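Local coordinates for protein possible prolidase (Bifidobacterium longum NCC2705, PDB 2P9B) that is probably a metal-dependent hydrolase of the amidohydrolase family, acting on carbon-nitrogen bonds and possibly serving as a prolidase, at residues 266-279 / 325-338. Numbering follows the deposited sequence.
Sequences HGSVLDDELIGMFR and GMVSGARQAHEAGL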
ATOM      1  N   HIS A 266      10.045   4.490  -1.830  1.00 14.31           N
ATOM      2  CA  HIS A 266      10.588   5.848  -1.879  1.00 15.63           C
ATOM      3  C   HIS A 266      11.264   6.034  -3.234  1.00 15.13           C
ATOM      4  O   HIS A 266      10.711   6.667  -4.130  1.00 15.77           O
ATOM      5  CB  HIS A 266      11.580   6.093  -0.738  1.00 20.33           C
ATOM      6  CG  HIS A 266      10.949   6.103   0.621  1.00 25.89           C
ATOM      7  ND1 HIS A 266      10.377   4.983   1.186  1.00 30.90           N
ATOM      8  CD2 HIS A 266      10.799   7.098   1.526  1.00 30.92           C
ATOM      9  CE1 HIS A 266       9.903   5.288   2.382  1.00 31.85           C
ATOM     10  NE2 HIS A 266      10.146   6.566   2.612  1.00 33.65           N
ATOM     11  N   GLY A 267      12.457   5.474  -3.386  1.00 15.28           N
ATOM     12  CA  GLY A 267      13.142   5.581  -4.661  1.00 14.36           C
ATOM     13  C   GLY A 267      14.013   6.809  -4.823  1.00 14.86           C
ATOM     14  O   GLY A 267      14.230   7.566  -3.879  1.00 15.26           O
ATOM     15  N   SER A 268      14.502   7.009  -6.040  1.00 14.83           N
ATOM     16  CA  SER A 268      15.381   8.131  -6.338  1.00 15.29           C
ATOM     17  C   SER A 268      15.248   8.488  -7.805  1.00 15.06           C
ATOM     18  O   SER A 268      14.452   7.892  -8.524  1.00 14.32           O
ATOM     19  CB  SER A 268      16.826   7.725  -6.073  1.00 17.74           C
ATOM     20  OG  SER A 268      17.217   6.699  -6.974  1.00 21.50           O
ATOM     21  N   VAL A 269      16.041   9.457  -8.249  1.00 14.96           N
ATOM     22  CA  VAL A 269      16.016   9.835  -9.650  1.00 15.81           C
ATOM     23  C   VAL A 269      16.547   8.616 -10.410  1.00 16.13           C
ATOM     24  O   VAL A 269      17.404   7.885  -9.905  1.00 16.98           O
ATOM     25  CB  VAL A 269      16.904  11.075  -9.908  1.00 17.33           C
ATOM     26  CG1 VAL A 269      18.333  10.791  -9.487  1.00 19.32           C
ATOM     27  CG2 VAL A 269      16.832  11.465 -11.380  1.00 19.23           C
ATOM     28  N   LEU A 270      16.028   8.389 -11.612  1.00 14.99           N
ATOM     29  CA  LEU A 270      16.428   7.234 -12.400  1.00 16.85           C
ATOM     30  C   LEU A 270      17.174   7.582 -13.681  1.00 18.74           C
ATOM     31  O   LEU A 270      17.259   8.743 -14.074  1.00 19.36           O
ATOM     32  CB  LEU A 270      15.191   6.415 -12.770  1.00 16.64           C
ATOM     33  CG  LEU A 270      14.285   5.971 -11.618  1.00 16.67           C
ATOM     34  CD1 LEU A 270      12.987   5.405 -12.174  1.00 19.73           C
ATOM     35  CD2 LEU A 270      15.014   4.948 -10.765  1.00 18.76           C
ATOM     36  N   ASP A 271      17.729   6.547 -14.303  1.00 19.45           N
ATOM     37  CA  ASP A 271      18.429   6.661 -15.577  1.00 19.29           C
ATOM     38  C   ASP A 271      17.966   5.438 -16.366  1.00 19.85           C
ATOM     39  O   ASP A 271      17.228   4.608 -15.837  1.00 18.09           O
ATOM     40  CB  ASP A 271      19.957   6.659 -15.395  1.00 21.20           C
ATOM     41  CG  ASP A 271      20.461   5.469 -14.603  1.00 24.25           C
ATOM     42  OD1 ASP A 271      20.046   4.330 -14.887  1.00 24.50           O
ATOM     43  OD2 ASP A 271      21.293   5.677 -13.697  1.00 30.30           O
ATOM     44  N   ASP A 272      18.386   5.320 -17.619  1.00 18.89           N
ATOM     45  CA  ASP A 272      17.962   4.201 -18.457  1.00 19.30           C
ATOM     46  C   ASP A 272      18.352   2.816 -17.942  1.00 18.81           C
ATOM     47  O   ASP A 272      17.629   1.842 -18.156  1.00 17.85           O
ATOM     48  CB  ASP A 272      18.486   4.403 -19.881  1.00 20.10           C
ATOM     49  CG  ASP A 272      17.870   5.617 -20.552  1.00 23.31           C
ATOM     50  OD1 ASP A 272      16.997   6.256 -19.926  1.00 24.64           O
ATOM     51  OD2 ASP A 272      18.248   5.927 -21.702  1.00 23.80           O
ATOM     52  N   GLU A 273      19.489   2.727 -17.264  1.00 19.77           N
ATOM     53  CA  GLU A 273      19.931   1.446 -16.735  1.00 21.67           C
ATOM     54  C   GLU A 273      18.952   0.961 -15.674  1.00 19.31           C
ATOM     55  O   GLU A 273      18.512  -0.185 -15.704  1.00 19.08           O
ATOM     56  CB  GLU A 273      21.327   1.566 -16.121  1.00 25.33           C
ATOM     57  CG  GLU A 273      21.848   0.264 -15.523  1.00 30.94           C
ATOM     58  CD  GLU A 273      23.156   0.439 -14.768  1.00 34.65           C
ATOM     59  OE1 GLU A 273      23.197   1.254 -13.819  1.00 35.23           O
ATOM     60  OE2 GLU A 273      24.142  -0.244 -15.119  1.00 36.14           O
ATOM     61  N   LEU A 274      18.610   1.841 -14.741  1.00 19.29           N
ATOM     62  CA  LEU A 274      17.689   1.484 -13.667  1.00 18.27           C
ATOM     63  C   LEU A 274      16.290   1.184 -14.183  1.00 18.15           C
ATOM     64  O   LEU A 274      15.638   0.254 -13.716  1.00 18.14           O
ATOM     65  CB  LEU A 274      17.628   2.600 -12.625  1.00 19.73           C
ATOM     66  CG  LEU A 274      18.910   2.863 -11.832  1.00 22.05           C
ATOM     67  CD1 LEU A 274      18.634   3.960 -10.817  1.00 21.61           C
ATOM     68  CD2 LEU A 274      19.377   1.594 -11.125  1.00 23.65           C
ATOM     69  N   ILE A 275      15.821   1.972 -15.143  1.00 17.32           N
ATOM     70  CA  ILE A 275      14.497   1.743 -15.700  1.00 18.10           C
ATOM     71  C   ILE A 275      14.442   0.334 -16.288  1.00 17.52           C
ATOM     72  O   ILE A 275      13.466  -0.392 -16.105  1.00 17.63           O
ATOM     73  CB  ILE A 275      14.175   2.785 -16.787  1.00 18.56           C
ATOM     74  CG1 ILE A 275      14.003   4.160 -16.132  1.00 19.54           C
ATOM     75  CG2 ILE A 275      12.920   2.382 -17.548  1.00 17.32           C
ATOM     76  CD1 ILE A 275      13.760   5.291 -17.110  1.00 21.19           C
ATOM     77  N   GLY A 276      15.507  -0.055 -16.980  1.00 17.73           N
ATOM     78  CA  GLY A 276      15.552  -1.377 -17.569  1.00 17.72           C
ATOM     79  C   GLY A 276      15.526  -2.467 -16.511  1.00 18.84           C
ATOM     80  O   GLY A 276      14.938  -3.528 -16.734  1.00 17.58           O
HETATM   81  N   MSE A 277      16.157  -2.201 -15.365  1.00 19.28           N
HETATM   82  CA  MSE A 277      16.211  -3.163 -14.261  1.00 21.50           C
HETATM   83  C   MSE A 277      14.835  -3.347 -13.604  1.00 20.84           C
HETATM   84  O   MSE A 277      14.542  -4.411 -13.057  1.00 21.62           O
HETATM   85  CB  MSE A 277      17.257  -2.728 -13.225  1.00 25.54           C
HETATM   86  CG  MSE A 277      18.661  -2.546 -13.804  1.00 32.90           C
HETATM   87 SE   MSE A 277      20.037  -2.232 -12.447  1.00 42.61          SE
HETATM   88  CE  MSE A 277      19.960  -4.015 -11.677  1.00 35.72           C
ATOM     89  N   PHE A 278      13.993  -2.318 -13.669  1.00 18.95           N
ATOM     90  CA  PHE A 278      12.632  -2.394 -13.129  1.00 17.91           C
ATOM     91  C   PHE A 278      11.798  -3.255 -14.087  1.00 17.91           C
ATOM     92  O   PHE A 278      11.130  -4.207 -13.679  1.00 17.61           O
ATOM     93  CB  PHE A 278      11.993  -0.998 -13.053  1.00 16.48           C
ATOM     94  CG  PHE A 278      12.218  -0.282 -11.747  1.00 14.48           C
ATOM     95  CD1 PHE A 278      11.492  -0.634 -10.612  1.00 13.64           C
ATOM     96  CD2 PHE A 278      13.135   0.761 -11.657  1.00 15.29           C
ATOM     97  CE1 PHE A 278      11.674   0.045  -9.404  1.00 13.11           C
ATOM     98  CE2 PHE A 278      13.326   1.449 -10.455  1.00 14.31           C
ATOM     99  CZ  PHE A 278      12.590   1.088  -9.327  1.00 13.95           C
ATOM    100  N   ARG A 279      11.862  -2.913 -15.370  1.00 18.87           N
ATOM    101  CA  ARG A 279      11.110  -3.616 -16.414  1.00 19.67           C
ATOM    102  C   ARG A 279      11.356  -5.110 -16.489  1.00 20.42           C
ATOM    103  O   ARG A 279      10.415  -5.897 -16.592  1.00 22.03           O
ATOM    104  CB  ARG A 279      11.411  -3.015 -17.789  1.00 21.93           C
ATOM    105  CG  ARG A 279      10.603  -1.788 -18.128  1.00 26.77           C
ATOM    106  CD  ARG A 279      10.981  -1.268 -19.501  1.00 28.33           C
ATOM    107  NE  ARG A 279      10.337   0.007 -19.793  1.00 29.71           N
ATOM    108  CZ  ARG A 279      10.908   0.980 -20.491  1.00 32.70           C
ATOM    109  NH1 ARG A 279      12.139   0.821 -20.968  1.00 34.44           N
ATOM    110  NH2 ARG A 279      10.256   2.110 -20.714  1.00 33.81           N
ATOM    111  N   GLY A 325      14.323  13.647  -5.484  1.00 17.33           N
ATOM    112  CA  GLY A 325      14.604  12.438  -6.235  1.00 16.35           C
ATOM    113  C   GLY A 325      13.391  11.523  -6.289  1.00 15.31           C
ATOM    114  O   GLY A 325      13.138  10.885  -7.307  1.00 15.72           O
HETATM  115  N   MSE A 326      12.641  11.441  -5.190  1.00 14.80           N
HETATM  116  CA  MSE A 326      11.447  10.599  -5.155  1.00 15.16           C
HETATM  117  C   MSE A 326      10.437  11.114  -6.179  1.00 15.18           C
HETATM  118  O   MSE A 326       9.830  10.345  -6.929  1.00 14.74           O
HETATM  119  CB  MSE A 326      10.804  10.614  -3.756  1.00 17.05           C
HETATM  120  CG  MSE A 326      11.573   9.838  -2.667  1.00 18.08           C
HETATM  121 SE   MSE A 326      11.075  10.268  -0.868  1.00 24.97          SE
HETATM  122  CE  MSE A 326       9.206  10.149  -1.075  1.00 20.13           C
ATOM    123  N   VAL A 327      10.256  12.428  -6.208  1.00 14.63           N
ATOM    124  CA  VAL A 327       9.308  13.018  -7.137  1.00 14.63           C
ATOM    125  C   VAL A 327       9.765  12.850  -8.577  1.00 14.39           C
ATOM    126  O   VAL A 327       9.009  12.377  -9.424  1.00 13.44           O
ATOM    127  CB  VAL A 327       9.094  14.516  -6.823  1.00 14.17           C
ATOM    128  CG1 VAL A 327       8.286  15.180  -7.927  1.00 16.22           C
ATOM    129  CG2 VAL A 327       8.371  14.651  -5.493  1.00 15.86           C
ATOM    130  N   SER A 328      11.007  13.228  -8.853  1.00 15.12           N
ATOM    131  CA  SER A 328      11.529  13.105 -10.203  1.00 15.69           C
ATOM    132  C   SER A 328      11.496  11.647 -10.667  1.00 15.72           C
ATOM    133  O   SER A 328      11.079  11.359 -11.788  1.00 16.47           O
ATOM    134  CB  SER A 328      12.959  13.648 -10.263  1.00 18.43           C
ATOM    135  OG  SER A 328      13.428  13.670 -11.603  1.00 19.76           O
ATOM    136  N   GLY A 329      11.922  10.733  -9.798  1.00 14.50           N
ATOM    137  CA  GLY A 329      11.925   9.324 -10.150  1.00 14.35           C
ATOM    138  C   GLY A 329      10.542   8.760 -10.435  1.00 14.27           C
ATOM    139  O   GLY A 329      10.385   7.913 -11.307  1.00 15.52           O
ATOM    140  N   ALA A 330       9.535   9.223  -9.701  1.00 13.46           N
ATOM    141  CA  ALA A 330       8.177   8.739  -9.913  1.00 13.92           C
ATOM    142  C   ALA A 330       7.675   9.214 -11.271  1.00 13.11           C
ATOM    143  O   ALA A 330       6.996   8.484 -11.985  1.00 14.02           O
ATOM    144  CB  ALA A 330       7.255   9.248  -8.802  1.00 13.60           C
ATOM    145  N   ARG A 331       8.013  10.448 -11.622  1.00 13.96           N
ATOM    146  CA  ARG A 331       7.591  11.006 -12.900  1.00 14.23           C
ATOM    147  C   ARG A 331       8.260  10.234 -14.027  1.00 13.96           C
ATOM    148  O   ARG A 331       7.624   9.893 -15.026  1.00 15.61           O
ATOM    149  CB  ARG A 331       7.985  12.482 -12.988  1.00 17.15           C
ATOM    150  CG  ARG A 331       7.424  13.199 -14.203  1.00 23.17           C
ATOM    151  CD  ARG A 331       8.244  14.439 -14.525  1.00 26.97           C
ATOM    152  NE  ARG A 331       9.580  14.088 -15.002  1.00 28.60           N
ATOM    153  CZ  ARG A 331       9.819  13.453 -16.147  1.00 29.09           C
ATOM    154  NH1 ARG A 331       8.811  13.100 -16.936  1.00 30.14           N
ATOM    155  NH2 ARG A 331      11.062  13.165 -16.501  1.00 28.84           N
ATOM    156  N   GLN A 332       9.548   9.960 -13.863  1.00 13.59           N
ATOM    157  CA  GLN A 332      10.292   9.226 -14.876  1.00 14.44           C
ATOM    158  C   GLN A 332       9.708   7.831 -15.032  1.00 13.40           C
ATOM    159  O   GLN A 332       9.466   7.370 -16.144  1.00 14.32           O
ATOM    160  CB  GLN A 332      11.762   9.126 -14.479  1.00 15.76           C
ATOM    161  CG  GLN A 332      12.449  10.472 -14.385  1.00 18.55           C
ATOM    162  CD  GLN A 332      13.845  10.363 -13.832  1.00 19.81           C
ATOM    163  OE1 GLN A 332      14.068   9.701 -12.823  1.00 18.60           O
ATOM    164  NE2 GLN A 332      14.797  11.029 -14.481  1.00 20.91           N
ATOM    165  N   ALA A 333       9.477   7.164 -13.907  1.00 14.14           N
ATOM    166  CA  ALA A 333       8.916   5.820 -13.926  1.00 13.68           C
ATOM    167  C   ALA A 333       7.563   5.816 -14.643  1.00 14.24           C
ATOM    168  O   ALA A 333       7.272   4.919 -15.436  1.00 14.65           O
ATOM    169  CB  ALA A 333       8.763   5.296 -12.494  1.00 12.88           C
ATOM    170  N   HIS A 334       6.739   6.820 -14.362  1.00 14.92           N
ATOM    171  CA  HIS A 334       5.426   6.921 -14.995  1.00 16.54           C
ATOM    172  C   HIS A 334       5.612   7.106 -16.499  1.00 17.33           C
ATOM    173  O   HIS A 334       4.930   6.475 -17.304  1.00 18.40           O
ATOM    174  CB  HIS A 334       4.648   8.109 -14.417  1.00 19.59           C
ATOM    175  CG  HIS A 334       3.263   8.253 -14.970  1.00 22.38           C
ATOM    176  ND1 HIS A 334       2.296   7.284 -14.817  1.00 24.50           N
ATOM    177  CD2 HIS A 334       2.681   9.257 -15.669  1.00 25.98           C
ATOM    178  CE1 HIS A 334       1.178   7.684 -15.395  1.00 24.19           C
ATOM    179  NE2 HIS A 334       1.384   8.878 -15.920  1.00 25.63           N
ATOM    180  N   GLU A 335       6.549   7.974 -16.861  1.00 18.24           N
ATOM    181  CA  GLU A 335       6.855   8.260 -18.259  1.00 21.32           C
ATOM    182  C   GLU A 335       7.317   6.994 -18.990  1.00 20.20           C
ATOM    183  O   GLU A 335       6.990   6.783 -20.164  1.00 20.54           O
ATOM    184  CB  GLU A 335       7.939   9.338 -18.321  1.00 24.15           C
ATOM    185  CG  GLU A 335       8.356   9.777 -19.713  1.00 31.75           C
ATOM    186  CD  GLU A 335       9.267  10.995 -19.678  1.00 35.64           C
ATOM    187  OE1 GLU A 335      10.307  10.948 -18.985  1.00 38.15           O
ATOM    188  OE2 GLU A 335       8.939  12.003 -20.339  1.00 39.85           O
ATOM    189  N   ALA A 336       8.059   6.148 -18.285  1.00 18.45           N
ATOM    190  CA  ALA A 336       8.575   4.908 -18.864  1.00 18.58           C
ATOM    191  C   ALA A 336       7.583   3.746 -18.792  1.00 18.92           C
ATOM    192  O   ALA A 336       7.879   2.643 -19.253  1.00 19.94           O
ATOM    193  CB  ALA A 336       9.881   4.524 -18.181  1.00 18.88           C
ATOM    194  N   GLY A 337       6.416   3.990 -18.201  1.00 18.09           N
ATOM    195  CA  GLY A 337       5.404   2.955 -18.100  1.00 17.19           C
ATOM    196  C   GLY A 337       5.715   1.808 -17.153  1.00 17.18           C
ATOM    197  O   GLY A 337       5.291   0.677 -17.386  1.00 17.96           O
ATOM    198  N   LEU A 338       6.447   2.089 -16.080  1.00 14.93           N
ATOM    199  CA  LEU A 338       6.788   1.052 -15.115  1.00 14.55           C
ATOM    200  C   LEU A 338       5.609   0.764 -14.185  1.00 13.38           C
ATOM    201  O   LEU A 338       4.609   1.482 -14.183  1.00 14.34           O
ATOM    202  CB  LEU A 338       7.990   1.480 -14.270  1.00 15.34           C
ATOM    203  CG  LEU A 338       9.310   1.777 -14.989  1.00 15.17           C
ATOM    204  CD1 LEU A 338      10.331   2.233 -13.964  1.00 15.80           C
ATOM    205  CD2 LEU A 338       9.804   0.534 -15.727  1.00 16.68           C
TER
HETATM  206  O   HOH W   1      10.242   7.416  -6.730  1.00 17.19           O
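The extended backbone of 268-270 runs along the C-terminal part of helix 313-335, with the CA atoms of V269 and G329 only 4.2 Å apart, and helix 272-279 then packs near that helix's C-terminal end. In this fold of the TIM-barrel clan, the loop and helix after strand 263-264 thus meet the long helix that comes later in the chain than strand 290-292. Close approach depends on G329: its CA meets S268 O at 3.3 Å in a CH···O contact, and a CB there would clash with that oxygen. One turn on, Q332 reaches across with its chain extended beyond CG, and OE1 accepts from L270 N at 2.7 Å. The bond is nearly straight (164° at the hydrogen), with the donor slightly tilted from the amide plane, while V269 CG2 lies against the same amide. With Q332 cut back to an alanine, L270 N is likely to lose this acceptor and V269 CG2 the amide it packs on. L270 CD1 meanwhile rests by A333 CB.

At the N-cap of helix 272-279, D271 OD1 accepts from L274 N (168° at the hydrogen). I275 CG2 touches A336 CB (3.8 Å) and L338 CD2. The two methyls of L338 divide their partners, CD1 lying against F278 CB (3.7 Å) and CD2 against R279 CG (3.4 Å), with its side chain roughly perpendicular to both. A water donates to both H266 O and M326 O, and selenomethionine M326 lies alongside H266, whose side chain touches D345, part of a possible empty metal site. G337, with positive phi, ends helix 313-335 in a Schellman motif. Just before it, R279 NH2 donates to A336 O at 2.8 Å, on a lone pair in the carbonyl plane, while I275 CG2 sits over the guanidinium centre.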